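Alpha-galactosidase (Lactobacillus brevis, PDB 3MI6) probably hydrolyses terminal, non-reducing alpha-D-galactose residues from alpha-galactosides such as galactose oligosaccharides, galactomannans and galactolipids, as a family 36 glycoside hydrolase. Local coordinates at residues 173-178 / 282-287; 165-170 / 288-293. All blocks are in the same frame, centred on the assembly; numbering follows the deposited sequence.

Contact 1. Residues 173-178 / 282-287; sequences KLVLNR and GWNLAP
L174 and L176 pair with L285 and W283 as two antiparallel strands, 174-176 and 283-285, whose directions differ by 152° and whose axes approach to 4.8 Å. The pairing belongs to the beta-sandwich of the N-terminal domain of this family and joins residues more than a hundred positions apart in the chain. The register rests on four backbone hydrogen bonds in two hydrogen-bonded pairs: L174 with L285, and L176 with W283, where L176 N bonds to W283 O at 3.0 Å. Between them V175 and N284 form a non-hydrogen-bonded pair.

The side chains divide between the two faces of the sheet. V175 and N284 share one face and lie side by side, pointing the same way. V175 CG2, anti to its carbonyl carbon, touches N284 OD1 at 3.7 Å. The other end of that amide turns to a different part of the protein, with N284 ND2 bonded to D495 O, while N284 N bonds to E499 OE2. This strand is thereby tied to a loop outside the sandwich.

On the opposite face lie the side chains of L174, L176, W283 and L285; the three leucines are buried. L176 CB and W283 CB meet at 4.2 Å, after which the indole, with CG anti to the backbone N (chi1 -168°), leads away from the neighbouring strand and meets the ring of F291. L285 CB lies 3.4 Å from L174 O. At the opening end of strand 283-285, L176 O takes W283 N at 2.8 Å and also a CA-H...O contact from G282 CA at 3.2 Å.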
loop_
_atom_site.group_PDB
_atom_site.type_symbol
_atom_site.label_atom_id
_atom_site.label_comp_id
_atom_site.label_asym_id
_atom_site.label_seq_id
_atom_site.Cartn_x
_atom_site.Cartn_y
_atom_site.Cartn_z
ATOM N N LYS D 173 -53.015 12.005 4.936
ATOM C CA LYS D 173 -51.733 12.240 5.597
ATOM C C LYS D 173 -50.631 11.435 4.917
ATOM O O LYS D 173 -50.849 10.280 4.527
ATOM C CB LYS D 173 -51.803 11.851 7.075
ATOM C CG LYS D 173 -52.897 12.553 7.866
ATOM C CD LYS D 173 -52.898 12.091 9.318
ATOM C CE LYS D 173 -53.046 10.574 9.422
ATOM N NZ LYS D 173 -53.083 10.098 10.840
ATOM N N LEU D 174 -49.461 12.055 4.759
ATOM C CA LEU D 174 -48.270 11.370 4.250
ATOM C C LEU D 174 -47.112 11.516 5.241
ATOM O O LEU D 174 -46.973 12.560 5.881
ATOM C CB LEU D 174 -47.859 11.924 2.891
ATOM C CG LEU D 174 -48.757 11.685 1.678
ATOM C CD1 LEU D 174 -48.261 12.543 0.542
ATOM C CD2 LEU D 174 -48.809 10.207 1.272
ATOM N N VAL D 175 -46.293 10.474 5.385
ATOM C CA VAL D 175 -45.140 10.564 6.281
ATOM C C VAL D 175 -43.823 10.484 5.513
ATOM O O VAL D 175 -43.661 9.610 4.667
ATOM C CB VAL D 175 -45.173 9.478 7.374
ATOM C CG1 VAL D 175 -44.028 9.688 8.347
ATOM C CG2 VAL D 175 -46.501 9.522 8.110
ATOM N N LEU D 176 -42.901 11.414 5.777
ATOM C CA LEU D 176 -41.562 11.335 5.189
ATOM C C LEU D 176 -40.635 10.598 6.131
ATOM O O LEU D 176 -40.283 11.137 7.190
ATOM C CB LEU D 176 -40.976 12.716 4.961
ATOM C CG LEU D 176 -41.649 13.620 3.952
ATOM C CD1 LEU D 176 -40.847 14.878 3.867
ATOM C CD2 LEU D 176 -41.707 12.941 2.613
ATOM N N ASN D 177 -40.230 9.385 5.754
ATOM C CA ASN D 177 -39.299 8.625 6.587
ATOM C C ASN D 177 -37.843 8.998 6.309
ATOM O O ASN D 177 -36.962 8.835 7.152
ATOM C CB ASN D 177 -39.478 7.124 6.372
ATOM C CG ASN D 177 -40.920 6.692 6.432
ATOM O OD1 ASN D 177 -41.487 6.529 7.509
ATOM N ND2 ASN D 177 -41.516 6.481 5.271
ATOM N N ARG D 178 -37.617 9.508 5.109
ATOM C CA ARG D 178 -36.291 9.812 4.622
ATOM C C ARG D 178 -36.398 10.941 3.603
ATOM O O ARG D 178 -37.114 10.818 2.610
ATOM C CB ARG D 178 -35.697 8.561 3.972
ATOM C CG ARG D 178 -34.398 8.760 3.244
ATOM C CD ARG D 178 -33.941 7.426 2.680
ATOM N NE ARG D 178 -33.694 6.478 3.755
ATOM C CZ ARG D 178 -32.529 5.874 3.962
ATOM N NH1 ARG D 178 -31.504 6.098 3.137
ATOM N NH2 ARG D 178 -32.395 5.044 4.992
ATOM N N GLY D 282 -38.380 11.590 10.923
ATOM C CA GLY D 282 -39.650 11.288 10.306
ATOM C C GLY D 282 -40.456 12.570 10.355
ATOM O O GLY D 282 -40.510 13.228 11.400
ATOM N N TRP D 283 -41.070 12.947 9.237
ATOM C CA TRP D 283 -41.796 14.205 9.210
ATOM C C TRP D 283 -43.230 14.062 8.737
ATOM O O TRP D 283 -43.463 13.729 7.574
ATOM C CB TRP D 283 -41.071 15.191 8.327
ATOM C CG TRP D 283 -41.597 16.533 8.473
ATOM C CD1 TRP D 283 -42.579 17.111 7.735
ATOM C CD2 TRP D 283 -41.185 17.493 9.429
ATOM N NE1 TRP D 283 -42.805 18.385 8.172
ATOM C CE2 TRP D 283 -41.959 18.648 9.216
ATOM C CE3 TRP D 283 -40.233 17.494 10.447
ATOM C CZ2 TRP D 283 -41.816 19.791 9.984
ATOM C CZ3 TRP D 283 -40.090 18.633 11.214
ATOM C CH2 TRP D 283 -40.884 19.765 10.980
ATOM N N ASN D 284 -44.180 14.325 9.636
ATOM C CA ASN D 284 -45.607 14.264 9.309
ATOM C C ASN D 284 -46.063 15.417 8.429
ATOM O O ASN D 284 -46.079 16.581 8.840
ATOM C CB ASN D 284 -46.473 14.196 10.568
ATOM C CG ASN D 284 -46.225 12.943 11.376
ATOM O OD1 ASN D 284 -46.617 11.845 10.980
ATOM N ND2 ASN D 284 -45.569 13.098 12.522
ATOM N N LEU D 285 -46.448 15.064 7.211
ATOM C CA LEU D 285 -46.807 16.029 6.188
ATOM C C LEU D 285 -48.326 16.010 6.005
ATOM O O LEU D 285 -48.873 15.200 5.240
ATOM C CB LEU D 285 -46.097 15.660 4.882
ATOM C CG LEU D 285 -45.885 16.676 3.764
ATOM C CD1 LEU D 285 -45.074 17.867 4.253
ATOM C CD2 LEU D 285 -45.207 15.984 2.593
ATOM N N ALA D 286 -49.009 16.885 6.734
ATOM C CA ALA D 286 -50.453 16.984 6.624
ATOM C C ALA D 286 -50.860 17.493 5.233
ATOM O O ALA D 286 -50.028 18.009 4.477
ATOM C CB ALA D 286 -50.979 17.901 7.687
ATOM N N PRO D 287 -52.144 17.346 4.883
ATOM C CA PRO D 287 -52.590 17.968 3.637
ATOM C C PRO D 287 -52.289 19.479 3.595
ATOM O O PRO D 287 -52.457 20.180 4.606
ATOM C CB PRO D 287 -54.097 17.708 3.649
ATOM C CG PRO D 287 -54.256 16.488 4.478
ATOM C CD PRO D 287 -53.227 16.604 5.551
#

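Contact 2. Residues 165-170 / 288-293; sequences KFTNPS and QATFQT
F166 and F291 form the central hydrogen-bonded pair of two antiparallel strands, 165-167 and 290-292, in the large sheet of the beta-sandwich. Their axes are 174° apart in direction and 4.5 Å apart at closest approach. The backbone bonds come first: F166 N reaches F291 O at 2.7 Å, and F291 N bonds back to F166 O. Two further backbone bonds follow along the same pairing, N168 N to A289 O and Q288 N to N168 O. CA-H...O contacts, from K165 CA to F291 O and from T290 CA to F166 O, supplement the bonds of the central pair.

Apolar contacts occupy both faces. F166 CD1 and F291 CD2 meet at 4.2 Å, and CD1 comes to the edge of the F291 ring, near its plane. On the other face T167 and T290 lie side by side, with their CG2 methyls 3.9 Å apart.

The amide of Q292 packs against the aliphatic part of K165: the two side chains cross at about a right angle, with Q292 OE1 3.7 Å from K165 CB. The bend at chi2 (63°) turns CD of Q292 off the line of the chain. Within the segment its one bond is a nearly straight one of 2.9 Å from Q292 NE2 to T293 O, which lies in the amide plane. An alanine here would probably leave T293 O without that donor and open a gap beside the K165 aliphatic chain.

Strand 146-154 flanks strand 159-167, strand 247-252 flanks strand 290-301, and strands 174-186 and 283-285 of the facing sheet cover the two phenylalanines.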
loop_
_atom_site.group_PDB
_atom_site.type_symbol
_atom_site.label_atom_id
_atom_site.label_comp_id
_atom_site.label_asym_id
_atom_site.label_seq_id
_atom_site.Cartn_x
_atom_site.Cartn_y
_atom_site.Cartn_z
ATOM N N LYS D 165 -37.990 19.925 -1.973
ATOM C CA LYS D 165 -39.154 20.449 -1.263
ATOM C C LYS D 165 -40.330 19.573 -1.581
ATOM O O LYS D 165 -40.664 19.388 -2.748
ATOM C CB LYS D 165 -39.470 21.862 -1.719
ATOM C CG LYS D 165 -40.635 22.487 -0.998
ATOM C CD LYS D 165 -40.992 23.823 -1.626
ATOM C CE LYS D 165 -41.406 24.850 -0.579
ATOM N NZ LYS D 165 -41.978 26.076 -1.208
ATOM N N PHE D 166 -40.955 19.028 -0.548
ATOM C CA PHE D 166 -42.090 18.125 -0.712
ATOM C C PHE D 166 -43.393 18.883 -0.491
ATOM O O PHE D 166 -43.506 19.667 0.451
ATOM C CB PHE D 166 -42.005 16.986 0.308
ATOM C CG PHE D 166 -40.891 16.007 0.054
ATOM C CD1 PHE D 166 -39.575 16.365 0.244
ATOM C CD2 PHE D 166 -41.165 14.711 -0.345
ATOM C CE1 PHE D 166 -38.554 15.454 0.006
ATOM C CE2 PHE D 166 -40.141 13.805 -0.576
ATOM C CZ PHE D 166 -38.843 14.182 -0.406
ATOM N N THR D 167 -44.375 18.654 -1.360
ATOM C CA THR D 167 -45.701 19.250 -1.189
ATOM C C THR D 167 -46.770 18.163 -1.130
ATOM O O THR D 167 -46.732 17.203 -1.897
ATOM C CB THR D 167 -46.066 20.244 -2.326
ATOM O OG1 THR D 167 -44.914 21.020 -2.704
ATOM C CG2 THR D 167 -47.198 21.176 -1.872
ATOM N N ASN D 168 -47.708 18.310 -0.196
ATOM C CA ASN D 168 -48.859 17.415 -0.111
ATOM C C ASN D 168 -50.136 18.155 -0.488
ATOM O O ASN D 168 -50.676 18.905 0.328
ATOM C CB ASN D 168 -48.990 16.821 1.295
ATOM C CG ASN D 168 -50.038 15.714 1.368
ATOM O OD1 ASN D 168 -50.663 15.373 0.369
ATOM N ND2 ASN D 168 -50.230 15.152 2.559
ATOM N N PRO D 169 -50.609 17.965 -1.734
ATOM C CA PRO D 169 -51.859 18.548 -2.226
ATOM C C PRO D 169 -53.035 17.576 -2.092
ATOM O O PRO D 169 -54.180 17.972 -2.313
ATOM C CB PRO D 169 -51.570 18.791 -3.716
ATOM C CG PRO D 169 -50.193 18.194 -3.987
ATOM C CD PRO D 169 -49.882 17.304 -2.825
ATOM N N SER D 170 -52.768 16.319 -1.743
ATOM C CA SER D 170 -53.854 15.362 -1.536
ATOM C C SER D 170 -54.536 15.570 -0.183
ATOM O O SER D 170 -54.129 16.419 0.608
ATOM C CB SER D 170 -53.376 13.912 -1.701
ATOM O OG SER D 170 -52.850 13.381 -0.497
ATOM N N GLN D 288 -51.839 19.943 2.425
ATOM C CA GLN D 288 -51.514 21.351 2.163
ATOM C C GLN D 288 -50.192 21.753 2.805
ATOM O O GLN D 288 -49.824 22.931 2.806
ATOM C CB GLN D 288 -52.637 22.307 2.623
ATOM C CG GLN D 288 -54.029 22.015 2.062
ATOM C CD GLN D 288 -54.022 21.738 0.563
ATOM O OE1 GLN D 288 -54.765 20.873 0.083
ATOM N NE2 GLN D 288 -53.176 22.456 -0.181
ATOM N N ALA D 289 -49.489 20.765 3.355
ATOM C CA ALA D 289 -48.239 20.998 4.069
ATOM C C ALA D 289 -47.035 20.801 3.155
ATOM O O ALA D 289 -47.125 20.171 2.098
ATOM C CB ALA D 289 -48.141 20.081 5.277
ATOM N N THR D 290 -45.903 21.339 3.588
ATOM C CA THR D 290 -44.686 21.303 2.804
ATOM C C THR D 290 -43.491 20.972 3.666
ATOM O O THR D 290 -43.476 21.247 4.870
ATOM C CB THR D 290 -44.414 22.665 2.182
ATOM O OG1 THR D 290 -44.551 23.671 3.190
ATOM C CG2 THR D 290 -45.399 22.940 1.070
ATOM N N PHE D 291 -42.478 20.384 3.046
ATOM C CA PHE D 291 -41.223 20.121 3.736
ATOM C C PHE D 291 -40.016 20.477 2.871
ATOM O O PHE D 291 -39.855 19.939 1.772
ATOM C CB PHE D 291 -41.138 18.663 4.211
ATOM C CG PHE D 291 -39.842 18.335 4.879
ATOM C CD1 PHE D 291 -39.625 18.693 6.194
ATOM C CD2 PHE D 291 -38.828 17.704 4.182
ATOM C CE1 PHE D 291 -38.428 18.424 6.809
ATOM C CE2 PHE D 291 -37.629 17.429 4.792
ATOM C CZ PHE D 291 -37.430 17.787 6.110
ATOM N N GLN D 292 -39.183 21.392 3.370
ATOM C CA GLN D 292 -37.949 21.825 2.681
ATOM C C GLN D 292 -36.689 21.135 3.266
ATOM O O GLN D 292 -36.450 21.217 4.478
ATOM C CB GLN D 292 -37.817 23.357 2.795
ATOM C CG GLN D 292 -36.548 23.972 2.220
ATOM C CD GLN D 292 -36.418 23.755 0.716
ATOM O OE1 GLN D 292 -37.203 24.285 -0.079
ATOM N NE2 GLN D 292 -35.413 22.979 0.319
ATOM N N THR D 293 -35.889 20.458 2.437
ATOM C CA THR D 293 -34.607 19.937 2.945
ATOM C C THR D 293 -33.572 21.052 3.077
ATOM O O THR D 293 -33.669 22.076 2.396
ATOM C CB THR D 293 -33.987 18.836 2.074
ATOM O OG1 THR D 293 -33.412 19.422 0.906
ATOM C CG2 THR D 293 -35.006 17.796 1.680
#

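The two contacts lie on facing sheets of one sandwich, their centres about 9 Å apart. Strand 159-167 runs on into 174-186, and 283-285 into 290-301, so each connection joins one segment of contact 1 to one of contact 2. Two atomic meetings join them. In the core, L176 CD1 packs against F291 CD2 at 3.5 Å. At the connecting turns, N168 ND2 makes a probable hydrogen bond to L285 O at 3.0 Å, so this oxygen, already bonded to L174 N, probably accepts from N168 as well. Both contacts lie away from the predicted nucleophile D479 and proton donor D549; where they pack together, the two sheets of the N-terminal sandwich meet.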